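Local coordinates for DNA damage response protein Rtt109, putative (Neosartorya fumigata, PDB 5ZB9) that probably transfers acetyl groups from acetyl-CoA to lysine side chains of histones, with histone H3 as a substrate, at residues A14-G20 with V466-A471; S116-S121 with V172-I176; V21-R26 with W461-E467. One frame throughout, in Å; residues are numbered along the deposited sequence.

Contact 1 (A14-G20 with V466-A471); sequences AKVLPTG and VEGRNA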
loop_
_atom_site.group_PDB
_atom_site.type_symbol
_atom_site.label_atom_id
_atom_site.label_comp_id
_atom_site.label_asym_id
_atom_site.label_seq_id
_atom_site.Cartn_x
_atom_site.Cartn_y
_atom_site.Cartn_z
ATOM N N ALA A 14 0.705 -9.469 18.123
ATOM C CA ALA A 14 1.181 -10.427 19.117
ATOM C C ALA A 14 0.805 -11.848 18.732
ATOM O O ALA A 14 1.564 -12.790 18.958
ATOM C CB ALA A 14 0.622 -10.092 20.489
ATOM N N LYS A 15 -0.375 -11.992 18.144
ATOM C CA LYS A 15 -0.873 -13.297 17.732
ATOM C C LYS A 15 -0.087 -13.924 16.571
ATOM O O LYS A 15 -0.077 -15.144 16.429
ATOM C CB LYS A 15 -2.344 -13.200 17.338
ATOM C CG LYS A 15 -3.301 -12.887 18.463
ATOM C CD LYS A 15 -4.718 -13.147 17.978
ATOM C CE LYS A 15 -5.760 -12.571 18.906
ATOM N NZ LYS A 15 -5.888 -11.098 18.739
ATOM N N VAL A 16 0.556 -13.106 15.737
ATOM C CA VAL A 16 1.267 -13.651 14.579
ATOM C C VAL A 16 2.769 -13.774 14.816
ATOM O O VAL A 16 3.438 -14.567 14.157
ATOM C CB VAL A 16 1.025 -12.810 13.294
ATOM C CG1 VAL A 16 -0.461 -12.609 13.061
ATOM C CG2 VAL A 16 1.746 -11.469 13.353
ATOM N N LEU A 17 3.304 -13.005 15.758
ATOM C CA LEU A 17 4.743 -13.063 16.029
ATOM C C LEU A 17 5.085 -14.325 16.803
ATOM O O LEU A 17 4.308 -14.771 17.640
ATOM C CB LEU A 17 5.216 -11.821 16.798
ATOM C CG LEU A 17 5.214 -10.499 16.022
ATOM C CD1 LEU A 17 5.613 -9.344 16.912
ATOM C CD2 LEU A 17 6.141 -10.581 14.818
ATOM N N PRO A 18 6.247 -14.920 16.511
ATOM C CA PRO A 18 6.670 -16.118 17.244
ATOM C C PRO A 18 6.766 -15.879 18.749
ATOM O O PRO A 18 7.174 -14.801 19.184
ATOM C CB PRO A 18 8.047 -16.420 16.654
ATOM C CG PRO A 18 8.011 -15.813 15.291
ATOM C CD PRO A 18 7.167 -14.585 15.410
ATOM N N THR A 19 6.376 -16.888 19.521
ATOM C CA THR A 19 6.472 -16.869 20.973
ATOM C C THR A 19 7.827 -16.367 21.457
ATOM O O THR A 19 8.867 -16.867 21.044
ATOM C CB THR A 19 6.222 -18.271 21.551
ATOM O OG1 THR A 19 4.831 -18.597 21.419
ATOM C CG2 THR A 19 6.623 -18.328 23.021
ATOM N N GLY A 20 7.805 -15.357 22.319
ATOM C CA GLY A 20 9.026 -14.839 22.897
ATOM C C GLY A 20 9.668 -13.717 22.107
ATOM O O GLY A 20 10.621 -13.098 22.576
ATOM N N VAL A 466 5.045 -5.380 22.659
ATOM C CA VAL A 466 4.335 -6.548 22.168
ATOM C C VAL A 466 5.189 -7.794 22.319
ATOM O O VAL A 466 6.359 -7.804 21.934
ATOM C CB VAL A 466 3.955 -6.390 20.687
ATOM C CG1 VAL A 466 3.237 -7.630 20.197
ATOM C CG2 VAL A 466 3.104 -5.147 20.489
ATOM N N GLU A 467 4.612 -8.845 22.883
ATOM C CA GLU A 467 5.312 -10.113 22.954
ATOM C C GLU A 467 4.561 -11.143 22.131
ATOM O O GLU A 467 3.356 -11.323 22.305
ATOM C CB GLU A 467 5.459 -10.577 24.400
ATOM C CG GLU A 467 6.534 -11.636 24.597
ATOM C CD GLU A 467 6.582 -12.163 26.025
ATOM O OE1 GLU A 467 7.243 -13.201 26.255
ATOM O OE2 GLU A 467 5.956 -11.540 26.913
ATOM N N GLY A 468 5.277 -11.802 21.222
ATOM C CA GLY A 468 4.691 -12.831 20.384
ATOM C C GLY A 468 4.026 -13.959 21.160
ATOM O O GLY A 468 4.447 -14.311 22.264
ATOM N N ARG A 469 2.990 -14.531 20.556
ATOM C CA ARG A 469 2.165 -15.562 21.172
ATOM C C ARG A 469 2.021 -16.782 20.268
ATOM O O ARG A 469 1.539 -17.829 20.693
ATOM C CB ARG A 469 0.776 -15.010 21.477
ATOM C CG ARG A 469 0.491 -14.742 22.920
ATOM C CD ARG A 469 -0.941 -14.244 23.062
ATOM N NE ARG A 469 -1.015 -12.788 23.041
ATOM C CZ ARG A 469 -2.117 -12.108 22.758
ATOM N NH1 ARG A 469 -3.231 -12.756 22.456
ATOM N NH2 ARG A 469 -2.101 -10.781 22.771
ATOM N N ASN A 470 2.405 -16.622 19.005
ATOM C CA ASN A 470 2.239 -17.670 18.001
ATOM C C ASN A 470 3.213 -18.818 18.228
ATOM O O ASN A 470 4.423 -18.623 18.195
ATOM C CB ASN A 470 2.420 -17.086 16.599
ATOM C CG ASN A 470 2.066 -18.067 15.512
ATOM O OD1 ASN A 470 2.945 -18.677 14.905
ATOM N ND2 ASN A 470 0.776 -18.227 15.255
ATOM N N ALA A 471 2.684 -20.015 18.461
ATOM C CA ALA A 471 3.526 -21.144 18.855
ATOM C C ALA A 471 3.715 -22.150 17.724
ATOM O O ALA A 471 4.475 -23.108 17.858
ATOM C CB ALA A 471 2.940 -21.834 20.087
#

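Contact 2 (S116-S121 with V172-I176); sequences SNAFLS and VIDPI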
loop_
_atom_site.group_PDB
_atom_site.type_symbol
_atom_site.label_atom_id
_atom_site.label_comp_id
_atom_site.label_asym_id
_atom_site.label_seq_id
_atom_site.Cartn_x
_atom_site.Cartn_y
_atom_site.Cartn_z
ATOM N N SER A 116 4.419 -6.361 8.330
ATOM C CA SER A 116 3.759 -5.695 7.205
ATOM C C SER A 116 2.369 -6.269 6.920
ATOM O O SER A 116 1.428 -5.532 6.655
ATOM C CB SER A 116 4.620 -5.810 5.942
ATOM O OG SER A 116 5.936 -5.348 6.175
ATOM N N ASN A 117 2.280 -7.596 6.948
ATOM C CA ASN A 117 1.039 -8.349 6.806
ATOM C C ASN A 117 0.024 -7.939 7.883
ATOM O O ASN A 117 -1.128 -7.614 7.588
ATOM C CB ASN A 117 1.377 -9.851 6.884
ATOM C CG ASN A 117 0.194 -10.768 6.597
ATOM O OD1 ASN A 117 -0.963 -10.422 6.804
ATOM N ND2 ASN A 117 0.501 -11.967 6.135
ATOM N N ALA A 118 0.470 -7.943 9.134
ATOM C CA ALA A 118 -0.391 -7.631 10.265
ATOM C C ALA A 118 -0.892 -6.195 10.217
ATOM O O ALA A 118 -2.065 -5.941 10.465
ATOM C CB ALA A 118 0.349 -7.889 11.576
ATOM N N PHE A 119 -0.001 -5.261 9.901
ATOM C CA PHE A 119 -0.368 -3.846 9.801
ATOM C C PHE A 119 -1.405 -3.602 8.692
ATOM O O PHE A 119 -2.415 -2.934 8.918
ATOM C CB PHE A 119 0.884 -2.988 9.571
ATOM C CG PHE A 119 0.662 -1.509 9.765
ATOM C CD1 PHE A 119 -0.058 -1.034 10.851
ATOM C CD2 PHE A 119 1.193 -0.592 8.865
ATOM C CE1 PHE A 119 -0.256 0.336 11.029
ATOM C CE2 PHE A 119 1.000 0.770 9.033
ATOM C CZ PHE A 119 0.274 1.236 10.115
ATOM N N LEU A 120 -1.165 -4.152 7.504
ATOM C CA LEU A 120 -2.128 -4.044 6.406
ATOM C C LEU A 120 -3.460 -4.712 6.756
ATOM O O LEU A 120 -4.522 -4.126 6.550
ATOM C CB LEU A 120 -1.552 -4.654 5.130
ATOM C CG LEU A 120 -0.390 -3.881 4.492
ATOM C CD1 LEU A 120 0.163 -4.599 3.277
ATOM C CD2 LEU A 120 -0.846 -2.481 4.107
ATOM N N SER A 121 -3.397 -5.931 7.287
ATOM C CA SER A 121 -4.585 -6.631 7.773
ATOM C C SER A 121 -5.388 -5.757 8.724
ATOM O O SER A 121 -6.605 -5.626 8.600
ATOM C CB SER A 121 -4.200 -7.927 8.490
ATOM O OG SER A 121 -4.638 -9.056 7.763
ATOM N N VAL A 172 3.505 -10.969 1.269
ATOM C CA VAL A 172 2.864 -10.162 2.302
ATOM C C VAL A 172 1.353 -10.141 2.084
ATOM O O VAL A 172 0.558 -10.285 3.017
ATOM C CB VAL A 172 3.389 -8.709 2.298
ATOM C CG1 VAL A 172 2.499 -7.810 3.141
ATOM C CG2 VAL A 172 4.841 -8.653 2.769
ATOM N N ILE A 173 0.976 -9.958 0.825
ATOM C CA ILE A 173 -0.415 -9.836 0.415
ATOM C C ILE A 173 -1.172 -11.177 0.448
ATOM O O ILE A 173 -2.351 -11.218 0.798
ATOM C CB ILE A 173 -0.470 -9.201 -1.005
ATOM C CG1 ILE A 173 -0.127 -7.715 -0.899
ATOM C CG2 ILE A 173 -1.821 -9.407 -1.690
ATOM C CD1 ILE A 173 -0.955 -6.986 0.124
ATOM N N ASP A 174 -0.486 -12.269 0.111
ATOM C CA ASP A 174 -1.141 -13.574 -0.062
ATOM C C ASP A 174 -2.047 -13.998 1.113
ATOM O O ASP A 174 -3.189 -14.386 0.883
ATOM C CB ASP A 174 -0.091 -14.662 -0.334
ATOM C CG ASP A 174 -0.685 -15.907 -0.981
ATOM O OD1 ASP A 174 -1.525 -15.772 -1.893
ATOM O OD2 ASP A 174 -0.313 -17.028 -0.586
ATOM N N PRO A 175 -1.562 -13.917 2.372
ATOM C CA PRO A 175 -2.450 -14.349 3.463
ATOM C C PRO A 175 -3.644 -13.422 3.681
ATOM O O PRO A 175 -4.692 -13.875 4.149
ATOM C CB PRO A 175 -1.534 -14.338 4.691
ATOM C CG PRO A 175 -0.161 -14.397 4.148
ATOM C CD PRO A 175 -0.212 -13.613 2.877
ATOM N N ILE A 176 -3.494 -12.143 3.358
ATOM C CA ILE A 176 -4.630 -11.237 3.438
ATOM C C ILE A 176 -5.659 -11.657 2.410
ATOM O O ILE A 176 -6.843 -11.804 2.720
ATOM C CB ILE A 176 -4.237 -9.783 3.182
ATOM C CG1 ILE A 176 -3.094 -9.376 4.102
ATOM C CG2 ILE A 176 -5.434 -8.872 3.378
ATOM C CD1 ILE A 176 -2.722 -7.920 3.985
#

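Contact 3 (V21-R26 with W461-E467); sequences VKVTIR and WVGQRVE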
loop_
_atom_site.group_PDB
_atom_site.type_symbol
_atom_site.label_atom_id
_atom_site.label_comp_id
_atom_site.label_asym_id
_atom_site.label_seq_id
_atom_site.Cartn_x
_atom_site.Cartn_y
_atom_site.Cartn_z
ATOM N N VAL A 21 9.169 -13.452 20.904
ATOM C CA VAL A 21 9.661 -12.301 20.156
ATOM C C VAL A 21 9.063 -11.036 20.757
ATOM O O VAL A 21 7.842 -10.883 20.820
ATOM C CB VAL A 21 9.313 -12.381 18.662
ATOM C CG1 VAL A 21 9.750 -11.110 17.957
ATOM C CG2 VAL A 21 9.970 -13.590 18.030
ATOM N N LYS A 22 9.926 -10.136 21.211
ATOM C CA LYS A 22 9.472 -8.907 21.842
ATOM C C LYS A 22 9.844 -7.694 21.010
ATOM O O LYS A 22 11.012 -7.470 20.709
ATOM C CB LYS A 22 10.063 -8.773 23.248
ATOM C CG LYS A 22 9.715 -9.933 24.161
ATOM C CD LYS A 22 10.372 -9.802 25.526
ATOM C CE LYS A 22 9.947 -10.939 26.439
ATOM N NZ LYS A 22 10.493 -10.762 27.813
ATOM N N VAL A 23 8.845 -6.907 20.637
ATOM C CA VAL A 23 9.105 -5.654 19.940
ATOM C C VAL A 23 8.266 -4.539 20.542
ATOM O O VAL A 23 7.331 -4.792 21.299
ATOM C CB VAL A 23 8.798 -5.761 18.428
ATOM C CG1 VAL A 23 9.675 -6.822 17.772
ATOM C CG2 VAL A 23 7.318 -6.062 18.212
ATOM N N THR A 24 8.600 -3.304 20.199
ATOM C CA THR A 24 7.818 -2.151 20.623
ATOM C C THR A 24 7.262 -1.479 19.379
ATOM O O THR A 24 7.971 -1.339 18.384
ATOM C CB THR A 24 8.668 -1.150 21.432
ATOM O OG1 THR A 24 9.187 -1.802 22.597
ATOM C CG2 THR A 24 7.849 0.065 21.845
ATOM N N ILE A 25 5.996 -1.074 19.423
ATOM C CA ILE A 25 5.386 -0.436 18.267
ATOM C C ILE A 25 4.886 0.970 18.571
ATOM O O ILE A 25 4.380 1.258 19.660
ATOM C CB ILE A 25 4.213 -1.275 17.708
ATOM C CG1 ILE A 25 3.141 -1.490 18.776
ATOM C CG2 ILE A 25 4.721 -2.596 17.205
ATOM C CD1 ILE A 25 1.859 -2.030 18.230
ATOM N N ARG A 26 5.051 1.848 17.593
ATOM C CA ARG A 26 4.475 3.175 17.659
ATOM C C ARG A 26 3.754 3.431 16.343
ATOM O O ARG A 26 4.357 3.511 15.271
ATOM C CB ARG A 26 5.547 4.234 17.938
ATOM C CG ARG A 26 6.192 4.065 19.314
ATOM C CD ARG A 26 7.339 5.045 19.584
ATOM N NE ARG A 26 7.830 4.915 20.955
ATOM C CZ ARG A 26 8.823 4.110 21.325
ATOM N NH1 ARG A 26 9.451 3.365 20.428
ATOM N NH2 ARG A 26 9.192 4.051 22.596
ATOM N N TRP A 461 4.821 9.097 26.825
ATOM C CA TRP A 461 5.417 7.949 26.173
ATOM C C TRP A 461 4.367 7.412 25.222
ATOM O O TRP A 461 3.219 7.215 25.613
ATOM C CB TRP A 461 5.841 6.912 27.209
ATOM C CG TRP A 461 6.755 5.829 26.734
ATOM C CD1 TRP A 461 8.119 5.851 26.726
ATOM C CD2 TRP A 461 6.374 4.537 26.251
ATOM N NE1 TRP A 461 8.612 4.661 26.246
ATOM C CE2 TRP A 461 7.559 3.834 25.949
ATOM C CE3 TRP A 461 5.146 3.909 26.031
ATOM C CZ2 TRP A 461 7.552 2.539 25.439
ATOM C CZ3 TRP A 461 5.141 2.618 25.527
ATOM C CH2 TRP A 461 6.335 1.951 25.235
ATOM N N VAL A 462 4.747 7.212 23.966
ATOM C CA VAL A 462 3.816 6.748 22.945
ATOM C C VAL A 462 4.111 5.302 22.550
ATOM O O VAL A 462 5.269 4.911 22.398
ATOM C CB VAL A 462 3.875 7.649 21.694
ATOM C CG1 VAL A 462 3.068 7.051 20.541
ATOM C CG2 VAL A 462 3.382 9.051 22.033
ATOM N N GLY A 463 3.056 4.507 22.406
ATOM C CA GLY A 463 3.196 3.166 21.871
ATOM C C GLY A 463 2.881 2.073 22.863
ATOM O O GLY A 463 2.208 2.296 23.869
ATOM N N GLN A 464 3.355 0.872 22.565
ATOM C CA GLN A 464 3.210 -0.242 23.487
ATOM C C GLN A 464 4.190 -1.327 23.128
ATOM O O GLN A 464 4.725 -1.364 22.019
ATOM C CB GLN A 464 1.785 -0.800 23.479
ATOM C CG GLN A 464 1.338 -1.384 22.155
ATOM C CD GLN A 464 -0.137 -1.756 22.157
ATOM O OE1 GLN A 464 -0.984 -0.980 21.727
ATOM N NE2 GLN A 464 -0.446 -2.951 22.643
ATOM N N ARG A 465 4.430 -2.209 24.082
ATOM C CA ARG A 465 5.333 -3.318 23.868
ATOM C C ARG A 465 4.521 -4.562 23.560
ATOM O O ARG A 465 3.439 -4.767 24.112
ATOM C CB ARG A 465 6.228 -3.523 25.087
ATOM C CG ARG A 465 7.042 -2.306 25.439
ATOM C CD ARG A 465 8.368 -2.716 26.049
ATOM N NE ARG A 465 8.989 -1.632 26.804
ATOM C CZ ARG A 465 9.660 -0.619 26.261
ATOM N NH1 ARG A 465 9.790 -0.526 24.947
ATOM N NH2 ARG A 465 10.194 0.311 27.038
ATOM N N VAL A 466 5.045 -5.380 22.659
ATOM C CA VAL A 466 4.335 -6.548 22.168
ATOM C C VAL A 466 5.189 -7.794 22.319
ATOM O O VAL A 466 6.359 -7.804 21.934
ATOM C CB VAL A 466 3.955 -6.390 20.687
ATOM C CG1 VAL A 466 3.237 -7.630 20.197
ATOM C CG2 VAL A 466 3.104 -5.147 20.489
ATOM N N GLU A 467 4.612 -8.845 22.883
ATOM C CA GLU A 467 5.312 -10.113 22.954
ATOM C C GLU A 467 4.561 -11.143 22.131
ATOM O O GLU A 467 3.356 -11.323 22.305
ATOM C CB GLU A 467 5.459 -10.577 24.400
ATOM C CG GLU A 467 6.534 -11.636 24.597
ATOM C CD GLU A 467 6.582 -12.163 26.025
ATOM O OE1 GLU A 467 7.243 -13.201 26.255
ATOM O OE2 GLU A 467 5.956 -11.540 26.913
HETATM O O HOH W 1 7.844 7.422 23.326
#

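Contact 1 (A14-G20 with V466-A471)
Val466 meets the last turn of helix 9-16 and the residue after it: its CG1 lies 3.6 Å from Ala14 CB and 4.4 Å from Leu17 CD1. Ala14 suits the close approach, its CB also 3.5 Å from Glu467 O. At Gly468 the two backbones nearly touch. Gly468 CA approaches Ala14 O and Pro18 O, each at 3.4 Å, in CA-H...O contacts, and a CB would clash with Leu17 O and Pro18 O, so only glycine fits. Arg469 N then donates to Ala14 O at 2.8 Å and weakly to Leu17 O at 3.2 Å, while its guanidinium, like the Lys15 amine, salt-bridges Asp11, one turn before Lys15. Asn470 makes a single beta bridge with Pro18: Asn470 N bonds Leu17 O at 3.0 Å, and Thr19 N bonds Asn470 O at 2.9 Å. Asn470 ND2 reaches Lys15 O only weakly, at 3.4 Å, its OD1 being bonded to Thr472 OG1. Pro18 has no amide hydrogen, so Leu17 O and Thr19 N make the bridge. Main-chain atoms make the principal bonds, so the join between helix 9-16 and the residues after strand 464-467 depends mainly on backbone path, its strictest demand being no side chain at 468.

Contact 2 (S116-S121 with V172-I176)
Apolar packing dominates where helices 111-127 and 162-177 meet, their local axes 9.0 Å apart and crossing at -46°. Leu120 points toward the partner helix: its CD1 lies 4.0 Å from Val172 CG1 and 4.1 Å from Ile173 CD1, and its CB 3.7 Å from Ile176 CD1. Branched aliphatic chains suit this place, since they fill the gap between the helices without polar groups to satisfy. Ser116 CB sits 4.0 Å from Val172 CG1, with its hydroxyl bonded to Leu112 O. Polar atoms also touch, but no hydrogen bond crosses. Asn117 lies over the second helix, ND2 3.2 Å from Pro175 CG and OD1 3.6 Å from Ile176 CG1. Pro175, with no amide hydrogen, coincides with a kink. Ile173 and Ile176 touch strand 317-324, and Ser116 touches strand 71-82, so both helices pack on the central sheet. Leu112 and Arg113 on one helix and Trp168 and Arg171 on the other bind CoA, absent from this model, which places this buried pair beside the cofactor site of an acetyltransferase fold.

Contact 3 (V21-R26 with W461-E467)
Val21, in the turn before the strand, offers its O to Glu467 CA in a 3.4 Å CA-H...O contact. Strand 22-35, which also pairs with strand 50-61 in the mixed sheet, then runs antiparallel to strand 464-467. Lys22 faces Glu467 in a non-hydrogen-bonded pair; Lys22 NZ lies 4.4 Å from Glu467 OE1, beyond a salt bridge, and pairs instead with Glu65. Val23 and Val466 form a hydrogen-bonded pair, Val23 N to Val466 O at 2.9 Å and Val466 N to Val23 O at 2.7 Å. Thr24, opposite Arg465, accepts a bond at OG1 from Arg465 NH1 (2.7 Å), which also salt-bridges Glu70. Ile25 and Gln464 form the next hydrogen-bonded pair: Ile25 N to Gln464 O is 2.9 Å, Gln464 N to Ile25 O 3.1 Å. Ile25 CG1 packs 4.0 Å from Val466 CG2. At Arg26 the chains stay close, Arg26 CA 4.4 Å from Gly463 CA, where a CB would collide with Ile25 O. Arg26 NH2 passes 3.6 Å from Trp461 CZ2, its guanidinium is salt-bridged to Glu70, and a water accepts from Val462 N at 3.2 Å and weakly from Arg26 NE at 3.5 Å, bridging the segments. Alternation thus gives a largely apolar face, where Ile25 and Val466 meet Leu13 and Ala14 of helix 9-16, Val23 meets Leu17, Val59 and Ile61, and Gln464 OE1 bonds His416, and a polar, charged face of Lys22, Thr24, Arg465 and Glu467.

In the fold
Contact 2 is the most buried of the three, its centre about 10 Å from the centre of the chain, against about 24 and 23 Å for the centres of contacts 1 and 3, which mix buried with exposed residues. Their chemistry follows: side-chain packing without hydrogen bonds between helices near the core, backbone bonding at the periphery. Contacts 1 and 3 share Val466 and Glu467 and are consecutive uses of the C-terminal segment, first as a partner of strand 22-35, then of the end of helix 9-16; Val21 and Gly468 join them through a probable hydrogen bond. Packing of Val16 on Ala118 links contact 1 to contact 2, whereas contacts 2 and 3 do not touch.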